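Local coordinates for predicted aminoglycoside phosphotransferase (Brachybacterium faecium, PDB 5UXC), which probably transfers a phosphate group from a guanine nucleotide to the 2'-hydroxyl of macrolide antibiotics, a route to resistance, at residues G44-L49 with Y92-G97; L193-L198 with T211-W216. All blocks are in the same frame, centred on the assembly; numbering follows the deposited sequence.

Contact 1 of 2, residues G44-L49 with Y92-G97. With GDP (guanosine-5'-diphosphate), chain C.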
loop_
_atom_site.group_PDB
_atom_site.type_symbol
_atom_site.label_atom_id
_atom_site.label_comp_id
_atom_site.label_asym_id
_atom_site.label_seq_id
_atom_site.Cartn_x
_atom_site.Cartn_y
_atom_site.Cartn_z
ATOM N N GLY A 44 -1.392 14.728 -26.247
ATOM C CA GLY A 44 -0.738 13.447 -26.312
ATOM C C GLY A 44 -0.318 12.882 -24.961
ATOM O O GLY A 44 -0.064 11.676 -24.867
ATOM N N GLY A 45 -0.321 13.689 -23.914
ATOM C CA GLY A 45 0.160 13.191 -22.616
ATOM C C GLY A 45 -0.836 12.241 -21.970
ATOM O O GLY A 45 -2.051 12.396 -22.083
ATOM N N ASP A 46 -0.328 11.215 -21.267
ATOM C CA ASP A 46 -1.223 10.289 -20.607
ATOM C C ASP A 46 -1.363 10.635 -19.128
ATOM O O ASP A 46 -0.397 11.054 -18.467
ATOM C CB ASP A 46 -0.743 8.832 -20.725
ATOM C CG ASP A 46 -0.654 8.383 -22.156
ATOM O OD1 ASP A 46 -1.564 8.749 -22.906
ATOM O OD2 ASP A 46 0.272 7.634 -22.498
ATOM N N TRP A 47 -2.567 10.434 -18.601
ATOM C CA TRP A 47 -2.904 10.941 -17.275
ATOM C C TRP A 47 -3.656 9.906 -16.450
ATOM O O TRP A 47 -4.425 9.102 -16.984
ATOM C CB TRP A 47 -3.788 12.199 -17.361
ATOM C CG TRP A 47 -2.989 13.412 -17.808
ATOM C CD1 TRP A 47 -2.664 13.779 -19.109
ATOM C CD2 TRP A 47 -2.341 14.356 -16.943
ATOM N NE1 TRP A 47 -1.884 14.929 -19.076
ATOM C CE2 TRP A 47 -1.683 15.296 -17.765
ATOM C CE3 TRP A 47 -2.288 14.516 -15.533
ATOM C CZ2 TRP A 47 -0.980 16.387 -17.237
ATOM C CZ3 TRP A 47 -1.599 15.595 -15.005
ATOM C CH2 TRP A 47 -0.936 16.531 -15.872
ATOM N N VAL A 48 -3.430 9.938 -15.135
ATOM C CA VAL A 48 -4.247 9.203 -14.178
ATOM C C VAL A 48 -5.102 10.195 -13.416
ATOM O O VAL A 48 -4.587 11.221 -12.943
ATOM C CB VAL A 48 -3.384 8.388 -13.180
ATOM C CG1 VAL A 48 -4.280 7.602 -12.223
ATOM C CG2 VAL A 48 -2.432 7.492 -13.903
ATOM N N LEU A 49 -6.408 9.936 -13.345
ATOM C CA LEU A 49 -7.367 10.735 -12.575
ATOM C C LEU A 49 -7.732 9.982 -11.296
ATOM O O LEU A 49 -8.039 8.782 -11.353
ATOM C CB LEU A 49 -8.661 11.004 -13.392
ATOM C CG LEU A 49 -8.418 11.511 -14.808
ATOM C CD1 LEU A 49 -9.739 11.598 -15.634
ATOM C CD2 LEU A 49 -7.669 12.858 -14.777
ATOM N N TYR A 92 -2.340 13.002 -12.168
ATOM C CA TYR A 92 -0.899 12.950 -12.263
ATOM C C TYR A 92 -0.550 12.306 -13.586
ATOM O O TYR A 92 -1.318 11.477 -14.086
ATOM C CB TYR A 92 -0.214 12.178 -11.120
ATOM C CG TYR A 92 -0.664 10.753 -10.812
ATOM C CD1 TYR A 92 -1.676 10.507 -9.871
ATOM C CD2 TYR A 92 -0.020 9.655 -11.406
ATOM C CE1 TYR A 92 -2.033 9.168 -9.507
ATOM C CE2 TYR A 92 -0.356 8.329 -11.064
ATOM C CZ TYR A 92 -1.355 8.113 -10.104
ATOM O OH TYR A 92 -1.697 6.810 -9.716
ATOM N N PRO A 93 0.577 12.681 -14.185
ATOM C CA PRO A 93 1.017 12.003 -15.411
ATOM C C PRO A 93 1.201 10.514 -15.170
ATOM O O PRO A 93 1.715 10.086 -14.131
ATOM C CB PRO A 93 2.353 12.670 -15.745
ATOM C CG PRO A 93 2.180 14.103 -15.136
ATOM C CD PRO A 93 1.428 13.853 -13.847
ATOM N N LEU A 94 0.755 9.749 -16.157
ATOM C CA LEU A 94 0.860 8.287 -16.084
ATOM C C LEU A 94 2.307 7.890 -15.946
ATOM O O LEU A 94 3.168 8.303 -16.740
ATOM C CB LEU A 94 0.276 7.693 -17.390
ATOM C CG LEU A 94 0.573 6.160 -17.437
ATOM C CD1 LEU A 94 -0.631 5.532 -16.844
ATOM C CD2 LEU A 94 0.799 5.692 -18.873
ATOM N N LEU A 95 2.575 6.991 -14.861
ATOM C CA LEU A 95 3.945 6.610 -14.583
ATOM C C LEU A 95 4.311 5.406 -15.456
ATOM O O LEU A 95 3.447 4.592 -15.785
ATOM C CB LEU A 95 4.094 6.224 -13.097
ATOM C CG LEU A 95 3.829 7.451 -12.210
ATOM C CD1 LEU A 95 3.657 7.041 -10.768
ATOM C CD2 LEU A 95 4.961 8.450 -12.365
ATOM N N PRO A 96 5.576 5.290 -15.824
ATOM C CA PRO A 96 5.984 4.243 -16.771
ATOM C C PRO A 96 6.124 2.886 -16.094
ATOM O O PRO A 96 6.420 2.793 -14.900
ATOM C CB PRO A 96 7.355 4.726 -17.250
ATOM C CG PRO A 96 7.933 5.376 -16.038
ATOM C CD PRO A 96 6.721 6.105 -15.385
ATOM N N GLY A 97 5.997 1.835 -16.922
ATOM C CA GLY A 97 6.091 0.446 -16.461
ATOM C C GLY A 97 4.726 -0.205 -16.372
ATOM O O GLY A 97 3.673 0.412 -16.606
HETATM P PB GDP C . -6.667 2.881 -5.393
HETATM O O1B GDP C . -6.078 1.613 -4.826
HETATM O O2B GDP C . -7.034 3.893 -4.393
HETATM O O3B GDP C . -7.927 2.408 -6.233
HETATM O O3A GDP C . -5.605 3.566 -6.382
HETATM P PA GDP C . -4.196 3.145 -6.983
HETATM O O1A GDP C . -3.378 4.393 -6.853
HETATM O O2A GDP C . -3.653 1.886 -6.338
HETATM O "O5'" GDP C . -4.397 2.892 -8.533
HETATM C "C5'" GDP C . -5.244 1.798 -8.909
HETATM C "C4'" GDP C . -4.577 0.957 -9.956
HETATM O "O4'" GDP C . -4.421 1.746 -11.132
HETATM C "C3'" GDP C . -3.152 0.545 -9.580
HETATM O "O3'" GDP C . -3.043 -0.650 -8.766
HETATM C "C2'" GDP C . -2.542 0.300 -10.932
HETATM O "O2'" GDP C . -3.044 -0.928 -11.524
HETATM C "C1'" GDP C . -3.200 1.409 -11.770
HETATM N N9 GDP C . -2.378 2.657 -11.793
HETATM C C8 GDP C . -2.484 3.716 -10.974
HETATM N N7 GDP C . -1.571 4.673 -11.341
HETATM C C5 GDP C . -0.881 4.165 -12.390
HETATM C C6 GDP C . 0.215 4.582 -13.274
HETATM O O6 GDP C . 0.736 5.712 -13.144
HETATM N N1 GDP C . 0.601 3.747 -14.270
HETATM C C2 GDP C . 0.037 2.538 -14.480
HETATM N N2 GDP C . 0.482 1.773 -15.488
HETATM N N3 GDP C . -0.949 2.063 -13.702
HETATM C C4 GDP C . -1.417 2.823 -12.661
#
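Val48 N donates to Tyr92 O at 2.8 Å (177° at the hydrogen), and Tyr92 N returns a bond to Val48 O at 3.0 Å. This hydrogen-bonded antiparallel pair joins strands 46-52 and 90-93 in the N-terminal-lobe sheet of a protein-kinase-like fold, just before the chain enters the interlobe hinge. Beyond the non-hydrogen-bonded pair Trp47-Pro93, Leu94 N continues the pairing to Asp46 O at 2.9 Å. Val48 and Tyr92 share one sheet face, where Val48 CB sits over the phenol ring, 3.8 Å from its centroid in a CH-pi contact. Tyr92 CG stands between its own N and carbonyl carbon (chi1 53°); this lays the ring alongside Val48 and lets OH of Tyr92 donate a hydrogen bond to N7 of GDP at 2.7 Å. Pro93 CG covers a face of the Trp47 six-membered ring. Asp46 and Leu94 run side by side, CB to CB 3.7 Å; the aspartate's OD1 is salt-bridged to Arg40, and azithromycin touches both residues. Guanine is read by the hinge backbone: Leu95 N donates to O6 of GDP at 2.8 Å, while N1 of GDP makes a weak 3.3 Å bond to Leu95 O.

Contact 2 of 2, residues L193-L198 with T211-W216. With MG (magnesium ion), chain B; GDP (guanosine-5'-diphosphate), chain C.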
loop_
_atom_site.group_PDB
_atom_site.type_symbol
_atom_site.label_atom_id
_atom_site.label_comp_id
_atom_site.label_asym_id
_atom_site.label_seq_id
_atom_site.Cartn_x
_atom_site.Cartn_y
_atom_site.Cartn_z
ATOM N N LEU A 193 9.917 5.595 7.954
ATOM C CA LEU A 193 8.840 5.862 7.014
ATOM C C LEU A 193 8.550 4.620 6.174
ATOM O O LEU A 193 9.467 4.063 5.545
ATOM C CB LEU A 193 9.254 7.032 6.105
ATOM C CG LEU A 193 8.283 7.286 4.947
ATOM C CD1 LEU A 193 6.924 7.749 5.430
ATOM C CD2 LEU A 193 8.910 8.317 4.008
ATOM N N THR A 194 7.278 4.211 6.152
ATOM C CA THR A 194 6.843 3.043 5.407
ATOM C C THR A 194 5.747 3.402 4.417
ATOM O O THR A 194 4.996 4.376 4.593
ATOM C CB THR A 194 6.282 1.935 6.312
ATOM O OG1 THR A 194 5.126 2.443 7.013
ATOM C CG2 THR A 194 7.356 1.446 7.387
ATOM N N HIS A 195 5.634 2.542 3.396
ATOM C CA HIS A 195 4.576 2.698 2.405
ATOM C C HIS A 195 3.248 2.175 2.936
ATOM O O HIS A 195 2.211 2.849 2.847
ATOM C CB HIS A 195 4.995 1.995 1.120
ATOM C CG HIS A 195 3.941 2.016 0.044
ATOM N ND1 HIS A 195 2.822 1.206 0.079
ATOM C CD2 HIS A 195 3.842 2.766 -1.087
ATOM C CE1 HIS A 195 2.082 1.433 -1.007
ATOM N NE2 HIS A 195 2.692 2.369 -1.735
ATOM N N GLY A 196 3.249 0.964 3.507
ATOM C CA GLY A 196 2.079 0.433 4.193
ATOM C C GLY A 196 1.211 -0.496 3.372
ATOM O O GLY A 196 0.431 -1.278 3.940
ATOM N N GLU A 197 1.356 -0.477 2.067
ATOM C CA GLU A 197 0.618 -1.429 1.241
ATOM C C GLU A 197 1.488 -1.795 0.051
ATOM O O GLU A 197 1.078 -1.699 -1.112
ATOM C CB GLU A 197 -0.736 -0.855 0.827
ATOM C CG GLU A 197 -1.701 -1.945 0.444
ATOM C CD GLU A 197 -3.122 -1.474 0.475
ATOM O OE1 GLU A 197 -3.616 -1.094 1.568
ATOM O OE2 GLU A 197 -3.721 -1.450 -0.614
ATOM N N LEU A 198 2.732 -2.204 0.344
ATOM C CA LEU A 198 3.740 -2.397 -0.698
ATOM C C LEU A 198 3.666 -3.856 -1.153
ATOM O O LEU A 198 4.141 -4.752 -0.453
ATOM C CB LEU A 198 5.140 -2.062 -0.205
ATOM C CG LEU A 198 6.142 -1.972 -1.364
ATOM C CD1 LEU A 198 5.756 -0.802 -2.356
ATOM C CD2 LEU A 198 7.476 -1.674 -0.848
ATOM N N THR A 211 10.058 0.564 -11.601
ATOM C CA THR A 211 10.212 1.898 -12.174
ATOM C C THR A 211 9.442 2.943 -11.400
ATOM O O THR A 211 9.719 4.148 -11.559
ATOM C CB THR A 211 9.675 1.913 -13.607
ATOM O OG1 THR A 211 8.438 1.194 -13.612
ATOM C CG2 THR A 211 10.645 1.217 -14.585
ATOM N N ALA A 212 8.425 2.527 -10.656
ATOM C CA ALA A 212 7.538 3.481 -9.982
ATOM C C ALA A 212 6.810 2.752 -8.877
ATOM O O ALA A 212 6.558 1.557 -8.996
ATOM C CB ALA A 212 6.489 4.055 -10.947
ATOM N N VAL A 213 6.416 3.501 -7.846
ATOM C CA VAL A 213 5.638 2.980 -6.726
ATOM C C VAL A 213 4.414 3.868 -6.524
ATOM O O VAL A 213 4.538 5.102 -6.403
ATOM C CB VAL A 213 6.488 2.888 -5.444
ATOM C CG1 VAL A 213 5.639 2.289 -4.305
ATOM C CG2 VAL A 213 7.677 1.967 -5.741
ATOM N N LEU A 214 3.255 3.247 -6.545
ATOM C CA LEU A 214 1.948 3.903 -6.556
ATOM C C LEU A 214 1.324 3.895 -5.168
ATOM O O LEU A 214 1.699 3.090 -4.315
ATOM C CB LEU A 214 0.970 3.163 -7.505
ATOM C CG LEU A 214 1.510 2.869 -8.887
ATOM C CD1 LEU A 214 0.521 1.979 -9.669
ATOM C CD2 LEU A 214 1.811 4.203 -9.628
ATOM N N ASP A 215 0.338 4.776 -4.972
ATOM C CA ASP A 215 -0.717 4.646 -3.939
ATOM C C ASP A 215 -0.165 4.760 -2.535
ATOM O O ASP A 215 -0.040 3.760 -1.781
ATOM C CB ASP A 215 -1.503 3.314 -4.099
ATOM C CG ASP A 215 -2.800 3.264 -3.268
ATOM O OD1 ASP A 215 -3.229 4.340 -2.874
ATOM O OD2 ASP A 215 -3.494 2.221 -3.116
ATOM N N TRP A 216 0.086 6.008 -2.144
ATOM C CA TRP A 216 0.790 6.282 -0.893
ATOM C C TRP A 216 -0.156 6.647 0.247
ATOM O O TRP A 216 0.282 7.221 1.238
ATOM C CB TRP A 216 1.823 7.388 -1.143
ATOM C CG TRP A 216 2.963 6.848 -1.971
ATOM C CD1 TRP A 216 3.004 6.741 -3.327
ATOM C CD2 TRP A 216 4.197 6.333 -1.478
ATOM N NE1 TRP A 216 4.217 6.173 -3.722
ATOM C CE2 TRP A 216 4.971 5.941 -2.603
ATOM C CE3 TRP A 216 4.719 6.143 -0.182
ATOM C CZ2 TRP A 216 6.250 5.340 -2.486
ATOM C CZ3 TRP A 216 6.027 5.571 -0.059
ATOM C CH2 TRP A 216 6.772 5.203 -1.211
HETATM MG MG MG B . -4.028 0.846 -4.652
HETATM P PB GDP C . -6.667 2.881 -5.393
HETATM O O1B GDP C . -6.078 1.613 -4.826
HETATM O O2B GDP C . -7.034 3.893 -4.393
HETATM O O3B GDP C . -7.927 2.408 -6.233
HETATM O O3A GDP C . -5.605 3.566 -6.382
HETATM P PA GDP C . -4.196 3.145 -6.983
HETATM O O1A GDP C . -3.378 4.393 -6.853
HETATM O O2A GDP C . -3.653 1.886 -6.338
HETATM O "O5'" GDP C . -4.397 2.892 -8.533
HETATM C "C5'" GDP C . -5.244 1.798 -8.909
HETATM C "C4'" GDP C . -4.577 0.957 -9.956
HETATM O "O4'" GDP C . -4.421 1.746 -11.132
HETATM C "C3'" GDP C . -3.152 0.545 -9.580
HETATM O "O3'" GDP C . -3.043 -0.650 -8.766
HETATM C "C2'" GDP C . -2.542 0.300 -10.932
HETATM O "O2'" GDP C . -3.044 -0.928 -11.524
HETATM C "C1'" GDP C . -3.200 1.409 -11.770
HETATM N N9 GDP C . -2.378 2.657 -11.793
HETATM C C8 GDP C . -2.484 3.716 -10.974
HETATM N N7 GDP C . -1.571 4.673 -11.341
HETATM C C5 GDP C . -0.881 4.165 -12.390
HETATM C C6 GDP C . 0.215 4.582 -13.274
HETATM O O6 GDP C . 0.736 5.712 -13.144
HETATM N N1 GDP C . 0.601 3.747 -14.270
HETATM C C2 GDP C . 0.037 2.538 -14.480
HETATM N N2 GDP C . 0.482 1.773 -15.488
HETATM N N3 GDP C . -0.949 2.063 -13.702
HETATM C C4 GDP C . -1.417 2.823 -12.661
HETATM O O HOH W 1 -4.853 -0.099 -2.987
HETATM O O HOH W 2 -4.678 -0.711 -6.028
#
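With its CG anti to the backbone N (chi1 176°), His195 swings its ring across to the backbone of residues 214-215, and Trp216, its CG anti to the carbonyl carbon (chi1 -72°), lays an indole face against it. The result is an edge-to-face pair: the planes meet at 65°, the His195 and Trp216 six-membered-ring centroids are 4.5 Å apart, and His195 CD2 lies over the centre of the indole. Two in-plane bonds fix the imidazole's rotation. NE2 of His195 donates to Leu214 O at 2.9 Å, while ND1 of His195 accepts from Glu197 N at 3.0 Å. The indole is tied in turn, its NE1 donating to Val213 O at 2.9 Å from above the carbonyl plane. Leu198 CD1 covers one face of the imidazole and meets Val213 CG1 at 3.7 Å.

The sequence around His195-Gly196-Glu197 resembles, and probably corresponds to, the catalytic-loop motif of kinase-like phosphotransferases, with Glu197 where relatives usually have aspartate; Asp215 is consistent with a counterpart of the metal-binding DFG aspartate of protein kinases. Asp215 OD2 binds magnesium at 2.1 Å. Oxygens O1B and O2A of GDP, two waters and His202 complete six ligands. Glu197 OE2 lies 3.0 Å from the oxygen of one of these waters and so reaches the ion in the second shell. The histidine thus ties the loop to the backbone just ahead of the metal ligand, and Leu214 CD1 packs on N9 of GDP at 3.7 Å.

Around this core, Leu131 of helix 118-132 touches both His195 and Trp216, and Val128 of the same helix touches Leu198. Helix 58-71 packs Leu67, Leu68 and Leu71 on the indole and takes the Trp216 backbone N with Glu64, while strand 203-206 pairs beside strand 209-213.

In the fold
Both contacts line the same GDP site, by different chemistry. Contact 1, partly buried and about 19 Å from the chain centre, is regular strand pairing in the five-stranded sheet and bonds the guanine. Contact 2, buried and about 5 Å from that centre, has no strand pairing between its segments: a side-chain-to-backbone bond and an aromatic pair join them, Leu214 packs on the base, and Asp215 carries the metal beside the phosphates. Their centres lie about 17 Å apart, yet they touch directly: Leu95 CD1 packs on Leu214 CD2 at 3.6 Å, and Pro96 O and Thr211 OG1, 2.9 Å apart, probably hydrogen-bond. Segment 92-97 thus bridges the two sheets, with the nucleotide between.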